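Local structure of arginine kinase (Anthopleura japonica, 4RF6) at residues K149-L153 with K209-R215; D461-V467 with F602-C606. The protein catalyses the reversible transfer of a phosphoryl group from ATP to L-arginine, giving phosphoarginine and ADP, and carries two phosphagen kinase units in one chain. All blocks are in the same frame, centred on the assembly; numbering follows the deposited sequence.

Contact 1: residues K149-L153 with K209-R215; sequences KAHRL and KEWPEGR
K149, at the start of helix 149-163, reaches across to two glutamates of the loop 209-215. Its chain runs extended as far as CE and turns at chi4 (63°), which brings NZ 2.6 Å from E213 OE1, on the syn side of the carboxylate. The partnership with E210 is looser: K149 NZ lies 4.0 Å from E210 OE2, a long salt bridge, and water 2 joins the same two groups. Water 1 ties the K149 carbonyl to E213 OE1 and to NH1 of R152. One turn on, R152 extends from the helix with CG anti to the backbone N (chi1 -174°) and lays its guanidinium flat on that of R215, planes 4° apart and centres 4.1 Å apart. This arginine pair packs the helix against the loop leading into strand 216-220 of the antiparallel sheet. Carbonyl oxygens fix the R215 guanidinium: NH1 and NH2 both grip K209 O, at 2.9 and 3.0 Å, and NH2 also donates to E213 O; W211 CE3 lies over its opposite face, toward the rim. K209 O also lies over a face of R152, and these oxygens probably offset the like charges. L153 closes the contact with CD2, 3.5 Å from CG of E213.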
ATOM      1  N   LYS A 149      16.373  22.177 -28.293  1.00 21.04           N
ATOM      2  CA  LYS A 149      15.618  21.037 -28.807  1.00 20.98           C
ATOM      3  C   LYS A 149      16.513  19.812 -28.999  1.00 20.77           C
ATOM      4  O   LYS A 149      16.160  18.702 -28.595  1.00 21.82           O
ATOM      5  CB  LYS A 149      14.966  21.453 -30.130  1.00 22.20           C
ATOM      6  CG  LYS A 149      14.178  20.388 -30.875  1.00 21.49           C
ATOM      7  CD  LYS A 149      13.376  21.063 -31.985  1.00 25.20           C
ATOM      8  CE  LYS A 149      12.784  20.082 -32.975  1.00 25.89           C
ATOM      9  NZ  LYS A 149      11.803  19.145 -32.363  1.00 25.78           N
ATOM     10  N   ALA A 150      17.679  20.029 -29.600  1.00 21.34           N
ATOM     11  CA  ALA A 150      18.641  18.961 -29.871  1.00 24.34           C
ATOM     12  C   ALA A 150      19.225  18.372 -28.589  1.00 22.95           C
ATOM     13  O   ALA A 150      19.447  17.162 -28.482  1.00 21.12           O
ATOM     14  CB  ALA A 150      19.758  19.484 -30.759  1.00 25.31           C
ATOM     15  N   HIS A 151      19.504  19.235 -27.626  1.00 18.94           N
ATOM     16  CA  HIS A 151      20.130  18.789 -26.393  1.00 19.74           C
ATOM     17  C   HIS A 151      19.169  18.017 -25.485  1.00 16.95           C
ATOM     18  O   HIS A 151      19.585  17.101 -24.770  1.00 18.12           O
ATOM     19  CB  HIS A 151      20.776  19.972 -25.664  1.00 23.77           C
ATOM     20  CG  HIS A 151      22.068  20.418 -26.277  1.00 31.42           C
ATOM     21  ND1 HIS A 151      22.738  21.551 -25.863  1.00 34.92           N
ATOM     22  CD2 HIS A 151      22.817  19.878 -27.267  1.00 32.96           C
ATOM     23  CE1 HIS A 151      23.841  21.691 -26.577  1.00 36.35           C
ATOM     24  NE2 HIS A 151      23.913  20.690 -27.436  1.00 35.94           N
ATOM     25  N   ARG A 152      17.890  18.383 -25.514  1.00 15.33           N
ATOM     26  CA  ARG A 152      16.876  17.639 -24.770  1.00 17.49           C
ATOM     27  C   ARG A 152      16.845  16.194 -25.267  1.00 20.20           C
ATOM     28  O   ARG A 152      16.703  15.248 -24.484  1.00 19.94           O
ATOM     29  CB  ARG A 152      15.498  18.295 -24.936  1.00 13.38           C
ATOM     30  CG  ARG A 152      14.400  17.662 -24.085  1.00 16.70           C
ATOM     31  CD  ARG A 152      13.023  18.272 -24.376  1.00 16.75           C
ATOM     32  NE  ARG A 152      12.885  19.616 -23.815  1.00 18.95           N
ATOM     33  CZ  ARG A 152      12.917  20.742 -24.524  1.00 19.38           C
ATOM     34  NH1 ARG A 152      13.069  20.707 -25.842  1.00 21.76           N
ATOM     35  NH2 ARG A 152      12.797  21.913 -23.909  1.00 17.79           N
ATOM     36  N   LEU A 153      16.997  16.030 -26.578  1.00 17.74           N
ATOM     37  CA  LEU A 153      16.991  14.708 -27.193  1.00 20.55           C
ATOM     38  C   LEU A 153      18.247  13.922 -26.826  1.00 20.26           C
ATOM     39  O   LEU A 153      18.191  12.711 -26.579  1.00 21.10           O
ATOM     40  CB  LEU A 153      16.851  14.843 -28.711  1.00 21.10           C
ATOM     41  CG  LEU A 153      15.476  15.339 -29.140  1.00 23.33           C
ATOM     42  CD1 LEU A 153      15.467  15.782 -30.592  1.00 25.09           C
ATOM     43  CD2 LEU A 153      14.458  14.235 -28.919  1.00 25.92           C
ATOM     44  N   LYS A 209       8.456  23.917 -23.998  1.00 22.51           N
ATOM     45  CA  LYS A 209       8.900  23.961 -25.395  1.00 22.52           C
ATOM     46  C   LYS A 209       9.090  22.566 -25.999  1.00 24.57           C
ATOM     47  O   LYS A 209       9.594  21.648 -25.339  1.00 23.50           O
ATOM     48  CB  LYS A 209      10.178  24.797 -25.558  1.00 23.50           C
ATOM     49  CG  LYS A 209       9.983  26.300 -25.341  1.00 23.16           C
ATOM     50  CD  LYS A 209      11.151  27.124 -25.897  1.00 23.96           C
ATOM     51  CE  LYS A 209      12.451  26.887 -25.129  1.00 24.64           C
ATOM     52  NZ  LYS A 209      12.378  27.290 -23.687  1.00 22.47           N
ATOM     53  N   GLU A 210       8.657  22.425 -27.251  1.00 21.30           N
ATOM     54  CA  GLU A 210       8.712  21.169 -28.009  1.00 20.92           C
ATOM     55  C   GLU A 210       7.937  19.988 -27.410  1.00 21.52           C
ATOM     56  O   GLU A 210       8.220  18.840 -27.763  1.00 23.74           O
ATOM     57  CB  GLU A 210      10.166  20.733 -28.279  1.00 21.13           C
ATOM     58  CG  GLU A 210      11.164  21.850 -28.577  1.00 21.79           C
ATOM     59  CD  GLU A 210      10.821  22.680 -29.806  1.00 25.86           C
ATOM     60  OE1 GLU A 210      11.405  23.775 -29.941  1.00 29.92           O
ATOM     61  OE2 GLU A 210       9.989  22.245 -30.630  1.00 26.63           O
ATOM     62  N   TRP A 211       6.973  20.251 -26.526  1.00 21.52           N
ATOM     63  CA  TRP A 211       6.210  19.167 -25.895  1.00 24.36           C
ATOM     64  C   TRP A 211       5.606  18.215 -26.933  1.00 27.89           C
ATOM     65  O   TRP A 211       5.041  18.664 -27.930  1.00 26.86           O
ATOM     66  CB  TRP A 211       5.091  19.718 -25.004  1.00 24.14           C
ATOM     67  CG  TRP A 211       4.355  18.630 -24.294  1.00 25.77           C
ATOM     68  CD1 TRP A 211       3.227  17.978 -24.718  1.00 27.78           C
ATOM     69  CD2 TRP A 211       4.715  18.037 -23.044  1.00 25.60           C
ATOM     70  NE1 TRP A 211       2.863  17.023 -23.798  1.00 25.29           N
ATOM     71  CE2 TRP A 211       3.763  17.037 -22.763  1.00 25.92           C
ATOM     72  CE3 TRP A 211       5.752  18.259 -22.130  1.00 25.90           C
ATOM     73  CZ2 TRP A 211       3.822  16.256 -21.607  1.00 25.53           C
ATOM     74  CZ3 TRP A 211       5.806  17.486 -20.985  1.00 23.38           C
ATOM     75  CH2 TRP A 211       4.845  16.503 -20.729  1.00 23.97           C
ATOM     76  N   PRO A 212       5.707  16.892 -26.702  1.00 25.07           N
ATOM     77  CA  PRO A 212       6.302  16.169 -25.573  1.00 20.42           C
ATOM     78  C   PRO A 212       7.634  15.526 -25.937  1.00 20.46           C
ATOM     79  O   PRO A 212       8.026  14.533 -25.321  1.00 22.38           O
ATOM     80  CB  PRO A 212       5.286  15.054 -25.339  1.00 20.73           C
ATOM     81  CG  PRO A 212       4.867  14.687 -26.760  1.00 23.59           C
ATOM     82  CD  PRO A 212       4.959  15.970 -27.580  1.00 25.54           C
ATOM     83  N   GLU A 213       8.309  16.077 -26.937  1.00 15.18           N
ATOM     84  CA  GLU A 213       9.581  15.541 -27.405  1.00 18.47           C
ATOM     85  C   GLU A 213      10.615  15.422 -26.282  1.00 19.72           C
ATOM     86  O   GLU A 213      10.804  16.356 -25.504  1.00 17.02           O
ATOM     87  CB  GLU A 213      10.133  16.441 -28.511  1.00 19.91           C
ATOM     88  CG  GLU A 213      11.457  15.999 -29.089  1.00 23.51           C
ATOM     89  CD  GLU A 213      11.841  16.782 -30.330  1.00 26.00           C
ATOM     90  OE1 GLU A 213      12.362  17.905 -30.184  1.00 23.11           O
ATOM     91  OE2 GLU A 213      11.612  16.275 -31.448  1.00 29.29           O
ATOM     92  N   GLY A 214      11.281  14.273 -26.201  1.00 20.66           N
ATOM     93  CA  GLY A 214      12.372  14.100 -25.254  1.00 19.43           C
ATOM     94  C   GLY A 214      11.931  13.838 -23.825  1.00 16.76           C
ATOM     95  O   GLY A 214      12.772  13.648 -22.943  1.00 16.59           O
ATOM     96  N   ARG A 215      10.622  13.848 -23.588  1.00 16.83           N
ATOM     97  CA  ARG A 215      10.079  13.514 -22.271  1.00 17.93           C
ATOM     98  C   ARG A 215       9.814  12.020 -22.181  1.00 18.81           C
ATOM     99  O   ARG A 215       9.444  11.381 -23.178  1.00 17.41           O
ATOM    100  CB  ARG A 215       8.784  14.276 -21.988  1.00 17.11           C
ATOM    101  CG  ARG A 215       8.972  15.721 -21.544  1.00 17.99           C
ATOM    102  CD  ARG A 215       9.341  16.618 -22.711  1.00 18.84           C
ATOM    103  NE  ARG A 215       9.329  18.036 -22.352  1.00 19.75           N
ATOM    104  CZ  ARG A 215       9.439  19.026 -23.230  1.00 18.28           C
ATOM    105  NH1 ARG A 215       9.418  20.287 -22.816  1.00 16.55           N
ATOM    106  NH2 ARG A 215       9.565  18.754 -24.522  1.00 18.12           N
TER
HETATM  107  O   HOH W   1      13.545  18.412 -27.794  1.00 19.46           O
HETATM  108  O   HOH W   2       9.214  19.901 -31.788  1.00 36.10           O

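Contact 2: residues D461-V467 with F602-C606; sequences DMNPEKV and FGRLC
A loop-on-helix contact joins residues 461-467, in the connection between helix 438-448 and strand 479-488, to helix 598-616, which packs against the antiparallel sheet of the second phosphagen kinase unit. The loop is shaped by two Asx turns: D461 OD1 accepts from N463 N, and N463 OD1 from E465 N at 2.9 Å, where the 3-10 segment 464-466 starts. K466 NZ forms a salt bridge with D461 OD2, bracing the loop internally. The side chains that meet the helix are M462, P464 and V467. In the methionine, chi2 (-67°) brings SD to 4.2 Å from F602 CE1 in an oblique Met-aromatic contact, and chi3 (-76°) turns the methyl CE to C606 SG at 3.7 Å. P464 lays its ring along the helix surface at G603 and C606: CD lies 3.6 Å from C606 SG, and CB 3.9 Å from CA of G603. On F602, CE2 meets V467 CG2 at 3.9 Å and P464 CA nearby, whereas C606 SG lies over one face of the ring, offset toward its rim. V700 of helix 696-714 and I484 of strand 479-488 also touch F602, continuing the apolar packing. The M462 carbonyl, 3.3 Å from C606 SG, accepts a hydrogen bond from N610 ND2 one turn further along the helix. Apolar carbon and sulfur surfaces therefore carry most of the contact, while the charged pair stays within the loop.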
ATOM      1  N   ASP A 461      -7.971 -34.412   7.466  1.00 15.96           N
ATOM      2  CA  ASP A 461      -8.019 -35.498   6.485  1.00 17.52           C
ATOM      3  C   ASP A 461      -8.450 -34.970   5.128  1.00 17.62           C
ATOM      4  O   ASP A 461      -9.644 -34.748   4.887  1.00 19.13           O
ATOM      5  CB  ASP A 461      -8.998 -36.589   6.941  1.00 14.96           C
ATOM      6  CG  ASP A 461      -8.853 -37.884   6.154  1.00 21.42           C
ATOM      7  OD1 ASP A 461      -8.212 -37.881   5.078  1.00 20.97           O
ATOM      8  OD2 ASP A 461      -9.408 -38.908   6.607  1.00 24.06           O
ATOM      9  N   MET A 462      -7.483 -34.781   4.233  1.00 13.73           N
ATOM     10  CA  MET A 462      -7.786 -34.310   2.885  1.00 16.50           C
ATOM     11  C   MET A 462      -7.608 -35.406   1.831  1.00 17.33           C
ATOM     12  O   MET A 462      -7.082 -35.147   0.748  1.00 17.09           O
ATOM     13  CB  MET A 462      -6.934 -33.087   2.535  1.00 18.07           C
ATOM     14  CG  MET A 462      -7.261 -31.843   3.374  1.00 19.08           C
ATOM     15  SD  MET A 462      -8.910 -31.193   3.008  1.00 26.49           S
ATOM     16  CE  MET A 462      -8.610 -30.382   1.436  1.00 29.39           C
ATOM     17  N   ASN A 463      -8.053 -36.623   2.144  1.00 18.57           N
ATOM     18  CA  ASN A 463      -8.089 -37.707   1.160  1.00 17.71           C
ATOM     19  C   ASN A 463      -9.502 -37.915   0.633  1.00 20.86           C
ATOM     20  O   ASN A 463     -10.330 -38.534   1.302  1.00 21.81           O
ATOM     21  CB  ASN A 463      -7.582 -39.011   1.776  1.00 16.61           C
ATOM     22  CG  ASN A 463      -7.457 -40.143   0.763  1.00 21.07           C
ATOM     23  OD1 ASN A 463      -7.974 -40.073  -0.351  1.00 20.50           O
ATOM     24  ND2 ASN A 463      -6.768 -41.208   1.163  1.00 25.36           N
ATOM     25  N   PRO A 464      -9.773 -37.431  -0.592  1.00 19.51           N
ATOM     26  CA  PRO A 464     -11.106 -37.528  -1.197  1.00 22.75           C
ATOM     27  C   PRO A 464     -11.565 -38.963  -1.459  1.00 21.76           C
ATOM     28  O   PRO A 464     -12.755 -39.175  -1.670  1.00 23.85           O
ATOM     29  CB  PRO A 464     -10.944 -36.779  -2.532  1.00 22.14           C
ATOM     30  CG  PRO A 464      -9.476 -36.823  -2.818  1.00 20.11           C
ATOM     31  CD  PRO A 464      -8.805 -36.769  -1.486  1.00 17.56           C
ATOM     32  N   GLU A 465     -10.652 -39.930  -1.445  1.00 22.78           N
ATOM     33  CA  GLU A 465     -11.044 -41.316  -1.688  1.00 23.84           C
ATOM     34  C   GLU A 465     -11.707 -41.918  -0.450  1.00 23.62           C
ATOM     35  O   GLU A 465     -12.277 -43.005  -0.509  1.00 22.83           O
ATOM     36  CB  GLU A 465      -9.844 -42.161  -2.134  1.00 24.25           C
ATOM     37  CG  GLU A 465      -9.261 -41.742  -3.489  1.00 28.86           C
ATOM     38  CD  GLU A 465      -8.122 -42.642  -3.958  1.00 35.40           C
ATOM     39  OE1 GLU A 465      -7.483 -42.309  -4.981  1.00 40.13           O
ATOM     40  OE2 GLU A 465      -7.873 -43.679  -3.311  1.00 38.15           O
ATOM     41  N   LYS A 466     -11.635 -41.215   0.677  1.00 21.63           N
ATOM     42  CA  LYS A 466     -12.296 -41.700   1.884  1.00 23.36           C
ATOM     43  C   LYS A 466     -13.740 -41.196   1.977  1.00 22.59           C
ATOM     44  O   LYS A 466     -14.490 -41.582   2.880  1.00 22.83           O
ATOM     45  CB  LYS A 466     -11.478 -41.371   3.137  1.00 23.48           C
ATOM     46  CG  LYS A 466     -10.085 -42.010   3.120  1.00 21.16           C
ATOM     47  CD  LYS A 466      -9.204 -41.515   4.257  1.00 20.48           C
ATOM     48  CE  LYS A 466      -9.677 -42.042   5.606  1.00 21.92           C
ATOM     49  NZ  LYS A 466      -8.829 -41.524   6.720  1.00 17.99           N
ATOM     50  N   VAL A 467     -14.135 -40.354   1.023  1.00 19.25           N
ATOM     51  CA  VAL A 467     -15.540 -39.956   0.899  1.00 20.28           C
ATOM     52  C   VAL A 467     -16.291 -40.837  -0.104  1.00 24.73           C
ATOM     53  O   VAL A 467     -15.874 -40.969  -1.259  1.00 23.12           O
ATOM     54  CB  VAL A 467     -15.682 -38.486   0.482  1.00 21.32           C
ATOM     55  CG1 VAL A 467     -17.133 -38.165   0.170  1.00 17.90           C
ATOM     56  CG2 VAL A 467     -15.161 -37.576   1.589  1.00 17.21           C
ATOM     57  N   PHE A 602     -15.163 -31.799  -3.934  1.00 21.77           N
ATOM     58  CA  PHE A 602     -14.187 -32.089  -2.890  1.00 19.06           C
ATOM     59  C   PHE A 602     -12.908 -32.698  -3.461  1.00 19.95           C
ATOM     60  O   PHE A 602     -11.809 -32.430  -2.967  1.00 17.50           O
ATOM     61  CB  PHE A 602     -14.777 -33.022  -1.832  1.00 18.84           C
ATOM     62  CG  PHE A 602     -13.879 -33.221  -0.639  1.00 18.59           C
ATOM     63  CD1 PHE A 602     -13.402 -32.128   0.071  1.00 17.35           C
ATOM     64  CD2 PHE A 602     -13.509 -34.496  -0.235  1.00 19.43           C
ATOM     65  CE1 PHE A 602     -12.568 -32.306   1.166  1.00 18.11           C
ATOM     66  CE2 PHE A 602     -12.677 -34.684   0.857  1.00 16.81           C
ATOM     67  CZ  PHE A 602     -12.208 -33.588   1.561  1.00 17.65           C
ATOM     68  N   GLY A 603     -13.054 -33.525  -4.492  1.00 20.86           N
ATOM     69  CA  GLY A 603     -11.899 -34.117  -5.145  1.00 22.03           C
ATOM     70  C   GLY A 603     -11.028 -33.046  -5.781  1.00 22.22           C
ATOM     71  O   GLY A 603      -9.796 -33.092  -5.698  1.00 19.11           O
ATOM     72  N   ARG A 604     -11.671 -32.072  -6.421  1.00 23.80           N
ATOM     73  CA  ARG A 604     -10.948 -30.953  -7.016  1.00 24.11           C
ATOM     74  C   ARG A 604     -10.292 -30.109  -5.924  1.00 24.16           C
ATOM     75  O   ARG A 604      -9.130 -29.710  -6.047  1.00 26.82           O
ATOM     76  CB  ARG A 604     -11.890 -30.092  -7.859  1.00 25.49           C
ATOM     77  CG  ARG A 604     -11.204 -28.899  -8.531  1.00 29.03           C
ATOM     78  CD  ARG A 604     -12.171 -28.087  -9.388  1.00 32.48           C
ATOM     79  NE  ARG A 604     -13.084 -28.935 -10.148  1.00 36.87           N
ATOM     80  CZ  ARG A 604     -14.371 -29.099  -9.851  1.00 36.36           C
ATOM     81  NH1 ARG A 604     -14.904 -28.468  -8.810  1.00 31.94           N
ATOM     82  NH2 ARG A 604     -15.126 -29.894 -10.593  1.00 37.65           N
ATOM     83  N   LEU A 605     -11.034 -29.847  -4.851  1.00 20.96           N
ATOM     84  CA  LEU A 605     -10.502 -29.070  -3.733  1.00 22.08           C
ATOM     85  C   LEU A 605      -9.245 -29.706  -3.143  1.00 20.67           C
ATOM     86  O   LEU A 605      -8.245 -29.020  -2.902  1.00 18.34           O
ATOM     87  CB  LEU A 605     -11.558 -28.902  -2.633  1.00 17.80           C
ATOM     88  CG  LEU A 605     -11.027 -28.131  -1.421  1.00 17.75           C
ATOM     89  CD1 LEU A 605     -10.711 -26.693  -1.813  1.00 18.83           C
ATOM     90  CD2 LEU A 605     -12.001 -28.173  -0.254  1.00 15.41           C
ATOM     91  N   CYS A 606      -9.302 -31.017  -2.919  1.00 20.51           N
ATOM     92  CA  CYS A 606      -8.186 -31.746  -2.329  1.00 20.18           C
ATOM     93  C   CYS A 606      -6.946 -31.732  -3.209  1.00 22.39           C
ATOM     94  O   CYS A 606      -5.835 -31.554  -2.716  1.00 19.21           O
ATOM     95  CB  CYS A 606      -8.589 -33.185  -2.034  1.00 20.70           C
ATOM     96  SG  CYS A 606      -9.570 -33.365  -0.534  1.00 23.45           S
TER

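How the contacts relate
The two contacts belong to different halves of the tandem protein: contact 1 lies in the first approximate repeat and contact 2 in the second. They follow one another along the chain, contact 1 closing before contact 2 opens, and sit on opposite sides of its centre, with their own centres about 64 Å apart and nearest atoms about 47 Å apart. They share no helix, strand or sheet. Each is associated with its own eight-stranded antiparallel sheet of the same strand order: contact 1 through the loop entering strand 216-220, contact 2 through helix 598-616. Each thus joins parts of one kinase unit, and neither bridges the two.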